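Local coordinates for putative cell wall hydrolase phosphatase-associated protein (Clostridioides difficile, PDB 7CFL) that is an autolysin, represented here by its NlpC/P60 catalytic domain, which probably acts as a cysteine endopeptidase on the peptides of the bacterial cell wall, at residues L24-Y29 and K115-I119; N72-L76 and I122-S128; C41-T45 and S95-I99. One frame throughout, in Å; residues are numbered along the deposited sequence. Where two conformers were deposited one is given.

Interaction 1: L24-Y29 and K115-I119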
loop_
_atom_site.group_PDB
_atom_site.type_symbol
_atom_site.label_atom_id
_atom_site.label_comp_id
_atom_site.label_asym_id
_atom_site.label_seq_id
_atom_site.Cartn_x
_atom_site.Cartn_y
_atom_site.Cartn_z
ATOM N N LEU A 24 9.500 -6.232 -7.202
ATOM C CA LEU A 24 8.764 -7.295 -6.478
ATOM C C LEU A 24 7.453 -7.655 -7.186
ATOM O O LEU A 24 6.689 -8.466 -6.603
ATOM C CB LEU A 24 8.531 -6.854 -5.034
ATOM C CG LEU A 24 9.765 -6.454 -4.228
ATOM C CD1 LEU A 24 9.359 -5.878 -2.890
ATOM C CD2 LEU A 24 10.696 -7.637 -4.004
ATOM N N LEU A 25 7.115 -7.011 -8.321
ATOM C CA LEU A 25 5.906 -7.354 -9.123
ATOM C C LEU A 25 5.879 -8.864 -9.352
ATOM O O LEU A 25 6.937 -9.426 -9.689
ATOM C CB LEU A 25 5.878 -6.608 -10.465
ATOM C CG LEU A 25 5.382 -5.159 -10.372
ATOM C CD1 LEU A 25 5.779 -4.358 -11.595
ATOM C CD2 LEU A 25 3.876 -5.114 -10.183
ATOM N N GLY A 26 4.712 -9.472 -9.122
ATOM C CA GLY A 26 4.465 -10.892 -9.404
ATOM C C GLY A 26 4.762 -11.763 -8.200
ATOM O O GLY A 26 4.497 -12.992 -8.308
ATOM N N LYS A 27 5.326 -11.204 -7.115
ATOM C CA LYS A 27 5.713 -12.019 -5.925
ATOM C C LYS A 27 4.431 -12.389 -5.195
ATOM O O LYS A 27 3.506 -11.587 -5.131
ATOM C CB LYS A 27 6.725 -11.291 -5.045
ATOM C CG LYS A 27 8.083 -11.080 -5.722
ATOM C CD LYS A 27 9.245 -11.036 -4.789
ATOM C CE LYS A 27 10.051 -12.309 -4.825
ATOM N NZ LYS A 27 10.877 -12.384 -6.048
ATOM N N PRO A 28 4.295 -13.625 -4.672
ATOM C CA PRO A 28 3.000 -14.107 -4.183
ATOM C C PRO A 28 2.502 -13.460 -2.882
ATOM O O PRO A 28 3.323 -13.089 -2.041
ATOM C CB PRO A 28 3.256 -15.610 -3.952
ATOM C CG PRO A 28 4.720 -15.647 -3.621
ATOM C CD PRO A 28 5.340 -14.660 -4.579
ATOM N N TYR A 29 1.177 -13.375 -2.740
ATOM C CA TYR A 29 0.473 -12.978 -1.491
ATOM C C TYR A 29 0.437 -14.187 -0.548
ATOM O O TYR A 29 -0.040 -15.277 -0.955
ATOM C CB TYR A 29 -0.961 -12.499 -1.729
ATOM C CG TYR A 29 -1.654 -12.024 -0.474
ATOM C CD1 TYR A 29 -2.259 -12.913 0.396
ATOM C CD2 TYR A 29 -1.705 -10.674 -0.143
ATOM C CE1 TYR A 29 -2.853 -12.491 1.573
ATOM C CE2 TYR A 29 -2.314 -10.230 1.025
ATOM C CZ TYR A 29 -2.916 -11.139 1.877
ATOM O OH TYR A 29 -3.531 -10.719 3.018
ATOM N N LYS A 115 -3.553 -12.539 -6.281
ATOM C CA LYS A 115 -2.784 -13.109 -5.140
ATOM C C LYS A 115 -1.283 -12.883 -5.353
ATOM O O LYS A 115 -0.472 -13.818 -5.174
ATOM C CB LYS A 115 -3.136 -14.595 -4.982
ATOM C CG LYS A 115 -4.503 -14.839 -4.370
ATOM C CD LYS A 115 -4.658 -14.129 -3.040
ATOM C CE LYS A 115 -5.640 -14.778 -2.096
ATOM N NZ LYS A 115 -5.024 -14.964 -0.762
ATOM N N LYS A 116 -0.907 -11.682 -5.754
ATOM C CA LYS A 116 0.505 -11.330 -6.017
ATOM C C LYS A 116 0.639 -9.809 -5.958
ATOM O O LYS A 116 -0.376 -9.125 -6.127
ATOM C CB LYS A 116 0.948 -11.863 -7.383
ATOM C CG LYS A 116 0.188 -11.286 -8.574
ATOM C CD LYS A 116 0.506 -11.902 -9.936
ATOM C CE LYS A 116 0.631 -13.409 -9.926
ATOM N NZ LYS A 116 0.598 -13.964 -11.298
ATOM N N VAL A 117 1.863 -9.333 -5.788
ATOM C CA VAL A 117 2.214 -7.892 -5.939
ATOM C C VAL A 117 1.836 -7.485 -7.364
ATOM O O VAL A 117 2.317 -8.115 -8.372
ATOM C CB VAL A 117 3.694 -7.621 -5.647
ATOM C CG1 VAL A 117 4.055 -6.169 -5.890
ATOM C CG2 VAL A 117 4.084 -8.041 -4.243
ATOM N N THR A 118 1.016 -6.446 -7.469
ATOM C CA THR A 118 0.420 -6.041 -8.753
ATOM C C THR A 118 0.147 -4.546 -8.657
ATOM O O THR A 118 0.363 -3.948 -7.576
ATOM C CB THR A 118 -0.869 -6.808 -9.086
ATOM O OG1 THR A 118 -1.209 -6.528 -10.443
ATOM C CG2 THR A 118 -2.053 -6.450 -8.211
ATOM N N ILE A 119 -0.350 -4.023 -9.758
ATOM C CA ILE A 119 -0.720 -2.582 -9.857
ATOM C C ILE A 119 -2.226 -2.490 -10.112
ATOM O O ILE A 119 -2.735 -3.196 -11.022
ATOM C CB ILE A 119 0.136 -1.907 -10.939
ATOM C CG1 ILE A 119 1.583 -1.736 -10.465
ATOM C CG2 ILE A 119 -0.477 -0.571 -11.350
ATOM C CD1 ILE A 119 2.557 -1.436 -11.572
#
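V117 is the centre of this contact. Its backbone makes two hydrogen bonds to the turn before Y29: G26 N donates to V117 O at 2.9 Å, and V117 N donates to K27 O at 2.9 Å. V117 CB also lies 3.3 Å from L24 O. The type II turn L24-K27 is closed by the K27 N to L24 O hydrogen bond at 3.1 Å. L25 stands at the second position of that turn. L25 CD2 packs 4.1 Å from CG1 of I119 and 4.4 Å from CG1 of V117. At the other end, K115 O accepts from Y29 N at 3.0 Å, and K115 NZ comes to 3.6 Å from CD1 of Y29. P28 and K116 form a single beta bridge between the two bonded ends. The contact thus ties the loop between helices 13-22 and 41-53 to the residues leading into edge strand 118-121. L24 and V117 both pack on F44 of helix 41-53, and L25 and V117 reach I107 of strand 105-110.

Interaction 2: N72-L76 and I122-S128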
loop_
_atom_site.group_PDB
_atom_site.type_symbol
_atom_site.label_atom_id
_atom_site.label_comp_id
_atom_site.label_asym_id
_atom_site.label_seq_id
_atom_site.Cartn_x
_atom_site.Cartn_y
_atom_site.Cartn_z
ATOM N N ASN A 72 -4.668 14.513 1.892
ATOM C CA ASN A 72 -5.985 14.437 1.204
ATOM C C ASN A 72 -5.831 13.611 -0.081
ATOM O O ASN A 72 -4.827 13.764 -0.757
ATOM C CB ASN A 72 -6.547 15.825 0.872
ATOM C CG ASN A 72 -7.094 16.539 2.085
ATOM O OD1 ASN A 72 -6.644 17.634 2.416
ATOM N ND2 ASN A 72 -8.053 15.924 2.757
ATOM N N ARG A 73 -6.889 12.924 -0.498
ATOM C CA ARG A 73 -6.860 12.065 -1.716
ATOM C C ARG A 73 -6.516 12.935 -2.942
ATOM O O ARG A 73 -5.876 12.437 -3.820
ATOM C CB ARG A 73 -8.187 11.317 -1.874
ATOM C CG ARG A 73 -8.276 10.446 -3.122
ATOM C CD ARG A 73 -9.582 9.677 -3.178
ATOM N NE ARG A 73 -9.781 8.979 -4.438
ATOM C CZ ARG A 73 -10.696 8.029 -4.653
ATOM N NH1 ARG A 73 -11.535 7.660 -3.692
ATOM N NH2 ARG A 73 -10.752 7.434 -5.835
ATOM N N GLY A 74 -6.959 14.210 -3.030
ATOM C CA GLY A 74 -6.590 15.068 -4.174
ATOM C C GLY A 74 -5.116 15.497 -4.217
ATOM O O GLY A 74 -4.680 15.984 -5.284
ATOM N N ASP A 75 -4.361 15.343 -3.121
ATOM C CA ASP A 75 -2.949 15.793 -2.940
ATOM C C ASP A 75 -1.984 14.594 -2.935
ATOM O O ASP A 75 -0.810 14.793 -2.557
ATOM C CB ASP A 75 -2.788 16.541 -1.614
ATOM C CG ASP A 75 -1.469 17.290 -1.439
ATOM O OD1 ASP A 75 -0.752 16.990 -0.414
ATOM O OD2 ASP A 75 -1.166 18.177 -2.310
ATOM N N LEU A 76 -2.424 13.396 -3.317
ATOM C CA LEU A 76 -1.528 12.196 -3.328
ATOM C C LEU A 76 -0.302 12.453 -4.203
ATOM O O LEU A 76 -0.452 12.995 -5.322
ATOM C CB LEU A 76 -2.307 10.994 -3.840
ATOM C CG LEU A 76 -3.258 10.362 -2.828
ATOM C CD1 LEU A 76 -4.152 9.324 -3.491
ATOM C CD2 LEU A 76 -2.473 9.708 -1.702
ATOM N N ILE A 122 -6.740 3.283 -7.794
ATOM C CA ILE A 122 -7.593 3.666 -6.627
ATOM C C ILE A 122 -8.919 4.288 -7.121
ATOM O O ILE A 122 -9.839 4.371 -6.293
ATOM C CB ILE A 122 -6.799 4.573 -5.662
ATOM C CG1 ILE A 122 -6.685 6.014 -6.169
ATOM C CG2 ILE A 122 -5.432 3.959 -5.339
ATOM C CD1 ILE A 122 -5.937 6.924 -5.244
ATOM N N ASN A 123 -9.039 4.670 -8.403
ATOM C CA ASN A 123 -10.253 5.314 -8.973
ATOM C C ASN A 123 -11.178 4.261 -9.585
ATOM O O ASN A 123 -12.324 4.622 -9.944
ATOM C CB ASN A 123 -9.922 6.403 -9.996
ATOM C CG ASN A 123 -9.072 7.504 -9.405
ATOM O OD1 ASN A 123 -9.423 8.063 -8.366
ATOM N ND2 ASN A 123 -7.974 7.839 -10.075
ATOM N N SER A 124 -10.729 3.010 -9.691
ATOM C CA SER A 124 -11.560 1.882 -10.176
ATOM C C SER A 124 -12.763 1.745 -9.238
ATOM O O SER A 124 -12.631 2.099 -8.047
ATOM C CB SER A 124 -10.772 0.608 -10.247
ATOM O OG SER A 124 -10.592 0.108 -8.940
ATOM N N SER A 125 -13.888 1.252 -9.749
ATOM C CA SER A 125 -15.148 1.094 -8.980
ATOM C C SER A 125 -14.861 0.332 -7.681
ATOM O O SER A 125 -15.367 0.769 -6.627
ATOM C CB SER A 125 -16.236 0.438 -9.798
ATOM O OG SER A 125 -15.878 -0.882 -10.182
ATOM N N TYR A 126 -14.039 -0.722 -7.741
ATOM C CA TYR A 126 -13.748 -1.598 -6.579
ATOM C C TYR A 126 -13.075 -0.795 -5.456
ATOM O O TYR A 126 -13.626 -0.788 -4.327
ATOM C CB TYR A 126 -12.925 -2.828 -6.974
ATOM C CG TYR A 126 -12.717 -3.815 -5.849
ATOM C CD1 TYR A 126 -13.743 -4.122 -4.962
ATOM C CD2 TYR A 126 -11.499 -4.462 -5.671
ATOM C CE1 TYR A 126 -13.566 -5.026 -3.929
ATOM C CE2 TYR A 126 -11.303 -5.373 -4.641
ATOM C CZ TYR A 126 -12.341 -5.653 -3.767
ATOM O OH TYR A 126 -12.168 -6.544 -2.749
ATOM N N TYR A 127 -11.949 -0.129 -5.727
ATOM C CA TYR A 127 -11.150 0.545 -4.664
ATOM C C TYR A 127 -11.780 1.883 -4.237
ATOM O O TYR A 127 -11.747 2.173 -3.032
ATOM C CB TYR A 127 -9.679 0.670 -5.059
ATOM C CG TYR A 127 -8.994 -0.670 -5.186
ATOM C CD1 TYR A 127 -8.555 -1.383 -4.079
ATOM C CD2 TYR A 127 -8.813 -1.240 -6.428
ATOM C CE1 TYR A 127 -7.936 -2.616 -4.214
ATOM C CE2 TYR A 127 -8.203 -2.476 -6.583
ATOM C CZ TYR A 127 -7.770 -3.171 -5.470
ATOM O OH TYR A 127 -7.179 -4.396 -5.621
ATOM N N SER A 128 -12.336 2.665 -5.159
ATOM C CA SER A 128 -12.685 4.085 -4.887
ATOM C C SER A 128 -13.618 4.209 -3.662
ATOM O O SER A 128 -13.339 5.041 -2.771
ATOM C CB SER A 128 -13.276 4.754 -6.100
ATOM O OG SER A 128 -13.338 6.156 -5.893
HETATM O O HOH W 1 -8.126 9.703 -6.620
#
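R73 carries nearly all the polar bonding here. Its fully extended side chain spans the gap between two backbones that stay 9.8 Å apart even at their nearest CA atoms, those of R73 and I122. Each guanidinium nitrogen has an acceptor. R73 NH2 donates to N123 OD1 at 2.9 Å and to S128 OG at 2.9 Å, both near the guanidinium plane. R73 NH1 adds weak bonds to S128 O at 3.3 Å and to S128 OG at 3.2 Å. R73 NE donates to water 1 at 2.8 Å, and that water donates to N123 OD1 at 2.7 Å, so OD1 accepts twice. I122 O is 3.2 Å from R73 NH2, but the angle is too poor for a bond. S124 N-caps the short, weakly bonded helix 125-128: S124 OG accepts a weak 3.5 Å bond from Y127 N and is also hydrogen-bonded to N121 O. CD1 of L76 touches CD1 of I122 at 3.5 Å, and both also pack on Y100 of strand 96-102. The acceptors of R73 across this contact are neutral: an amide oxygen, a hydroxyl, a carbonyl and a water. The charge is therefore met by dipoles, without a salt bridge between the segments.

Interaction 3: C41-T45 and S95-I99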
loop_
_atom_site.group_PDB
_atom_site.type_symbol
_atom_site.label_atom_id
_atom_site.label_comp_id
_atom_site.label_asym_id
_atom_site.label_seq_id
_atom_site.Cartn_x
_atom_site.Cartn_y
_atom_site.Cartn_z
ATOM N N CYS A 41 -0.395 -7.240 2.468
ATOM C CA CYS A 41 -0.432 -5.878 1.881
ATOM C C CYS A 41 0.424 -4.933 2.760
ATOM O O CYS A 41 1.260 -4.247 2.205
ATOM C CB CYS A 41 -1.874 -5.459 1.640
ATOM S SG CYS A 41 -2.779 -5.109 3.164
ATOM N N SER A 42 0.339 -5.030 4.070
ATOM C CA SER A 42 1.105 -4.192 5.021
ATOM C C SER A 42 2.539 -4.716 5.161
ATOM O O SER A 42 3.443 -3.935 5.394
ATOM C CB SER A 42 0.390 -4.168 6.346
ATOM O OG SER A 42 0.208 -5.491 6.822
ATOM N N GLY A 43 2.758 -6.021 5.014
ATOM C CA GLY A 43 4.133 -6.546 5.037
ATOM C C GLY A 43 4.928 -6.053 3.842
ATOM O O GLY A 43 6.143 -5.796 3.989
ATOM N N PHE A 44 4.249 -5.886 2.705
ATOM C CA PHE A 44 4.818 -5.356 1.454
ATOM C C PHE A 44 5.220 -3.910 1.662
ATOM O O PHE A 44 6.355 -3.512 1.372
ATOM C CB PHE A 44 3.797 -5.440 0.326
ATOM C CG PHE A 44 4.272 -4.860 -0.979
ATOM C CD1 PHE A 44 5.291 -5.454 -1.709
ATOM C CD2 PHE A 44 3.686 -3.703 -1.473
ATOM C CE1 PHE A 44 5.713 -4.903 -2.912
ATOM C CE2 PHE A 44 4.113 -3.158 -2.672
ATOM C CZ PHE A 44 5.113 -3.764 -3.398
ATOM N N THR A 45 4.283 -3.090 2.119
ATOM C CA THR A 45 4.629 -1.662 2.336
ATOM C C THR A 45 5.742 -1.526 3.381
ATOM O O THR A 45 6.696 -0.783 3.117
ATOM C CB THR A 45 3.400 -0.820 2.658
ATOM O OG1 THR A 45 2.740 -1.297 3.829
ATOM C CG2 THR A 45 2.437 -0.806 1.502
ATOM N N SER A 95 -8.105 -2.192 6.429
ATOM C CA SER A 95 -7.736 -3.617 6.220
ATOM C C SER A 95 -6.804 -3.812 5.003
ATOM O O SER A 95 -6.391 -4.979 4.747
ATOM C CB SER A 95 -8.994 -4.429 6.072
ATOM O OG SER A 95 -9.808 -3.908 5.027
ATOM N N HIS A 96 -6.477 -2.743 4.263
ATOM C CA HIS A 96 -5.622 -2.837 3.050
ATOM C C HIS A 96 -4.820 -1.546 2.875
ATOM O O HIS A 96 -5.233 -0.459 3.368
ATOM C CB HIS A 96 -6.466 -3.193 1.815
ATOM C CG HIS A 96 -5.659 -3.683 0.658
ATOM N ND1 HIS A 96 -4.970 -4.904 0.680
ATOM C CD2 HIS A 96 -5.406 -3.117 -0.541
ATOM C CE1 HIS A 96 -4.357 -5.059 -0.474
ATOM N NE2 HIS A 96 -4.604 -3.967 -1.243
ATOM N N VAL A 97 -3.682 -1.660 2.219
ATOM C CA VAL A 97 -2.743 -0.529 1.983
ATOM C C VAL A 97 -1.994 -0.822 0.691
ATOM O O VAL A 97 -1.610 -2.001 0.447
ATOM C CB VAL A 97 -1.762 -0.335 3.162
ATOM C CG1 VAL A 97 -0.920 -1.580 3.471
ATOM C CG2 VAL A 97 -0.823 0.824 2.958
ATOM N N GLY A 98 -1.693 0.227 -0.044
ATOM C CA GLY A 98 -0.860 0.240 -1.248
ATOM C C GLY A 98 0.033 1.455 -1.240
ATOM O O GLY A 98 -0.162 2.345 -0.371
ATOM N N ILE A 99 0.994 1.486 -2.149
ATOM C CA ILE A 99 1.940 2.618 -2.329
ATOM C C ILE A 99 1.488 3.351 -3.575
ATOM O O ILE A 99 1.426 2.762 -4.643
ATOM C CB ILE A 99 3.411 2.165 -2.448
ATOM C CG1 ILE A 99 3.844 1.352 -1.227
ATOM C CG2 ILE A 99 4.331 3.342 -2.713
ATOM C CD1 ILE A 99 5.191 0.674 -1.368
HETATM O O HOH W 2 0.362 -3.610 -0.276
#
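Helix 41-45 lies over strand 96-99, with axes 7.4 Å apart at closest approach and 31° from parallel. C41, the first residue of the helix, takes the p rotamer. This places C41 SG 4.0 Å from CG1 of V97 and 3.9 Å from S95 O. H96 starts with its CA-to-CB bond pointing away, but chi1 near t brings the ring back to the helix. H96 CE1 is then 3.3 Å from C41 CB, and H96 ND1 is 3.3 Å from C41 SG. C41 SG lies 4.1 Å from the H96 ring centroid, obliquely. C41 and H96 were each modelled in two conformers, and these distances describe one of them. NE2 of H96 is hydrogen-bonded to ND1 of H108. This Cys-His-His layout matches the catalytic triad of NlpC/P60 peptidases and is consistent with C41 as the nucleophile.

V97, in the p rotamer, uses CG1 to meet CA of S42 and OG1 of T45, each at 3.7 Å. T45 is also p: OG1 is bonded to Q64, while CG2 packs 3.8 Å from CG1 of I99. I99 extends CD1 to 4.2 Å from CE2 of F44. Water 2 joins the backbones, donating to C41 O at 2.7 Å and to V97 O at 2.6 Å.

S95 and H96 both face F84 in a classic beta bulge. Strand 96-102 runs between strands 81-84 and 105-110. F83 and L81 of the former pack on V97 and I99, I107 of the latter touches F44 and I99, and helix 61-64 borders V97.

Overall arrangement
The three contacts lie in one NlpC/P60 domain. Interaction 3 is deepest, its centre about 4 Å from that of the chain; interactions 1 and 2 are surface contacts, their centres each about 12 Å from the chain centre and about 20 Å apart. Interaction 3 is nested within the loop closed by interaction 1 and touches it, with F44 CZ 3.6 Å from V117 CG1. Interaction 2 alternates with both along the chain. Segment 122-128 follows strand 118-121 directly, so interactions 1 and 2 adjoin only in sequence. Interactions 1 and 3 pack loop 24-29 and helix 41-53 against the sheet, next to the probable active site. Interaction 2 joins loop 72-76 to segment 122-128, centred about 15 Å from interaction 3.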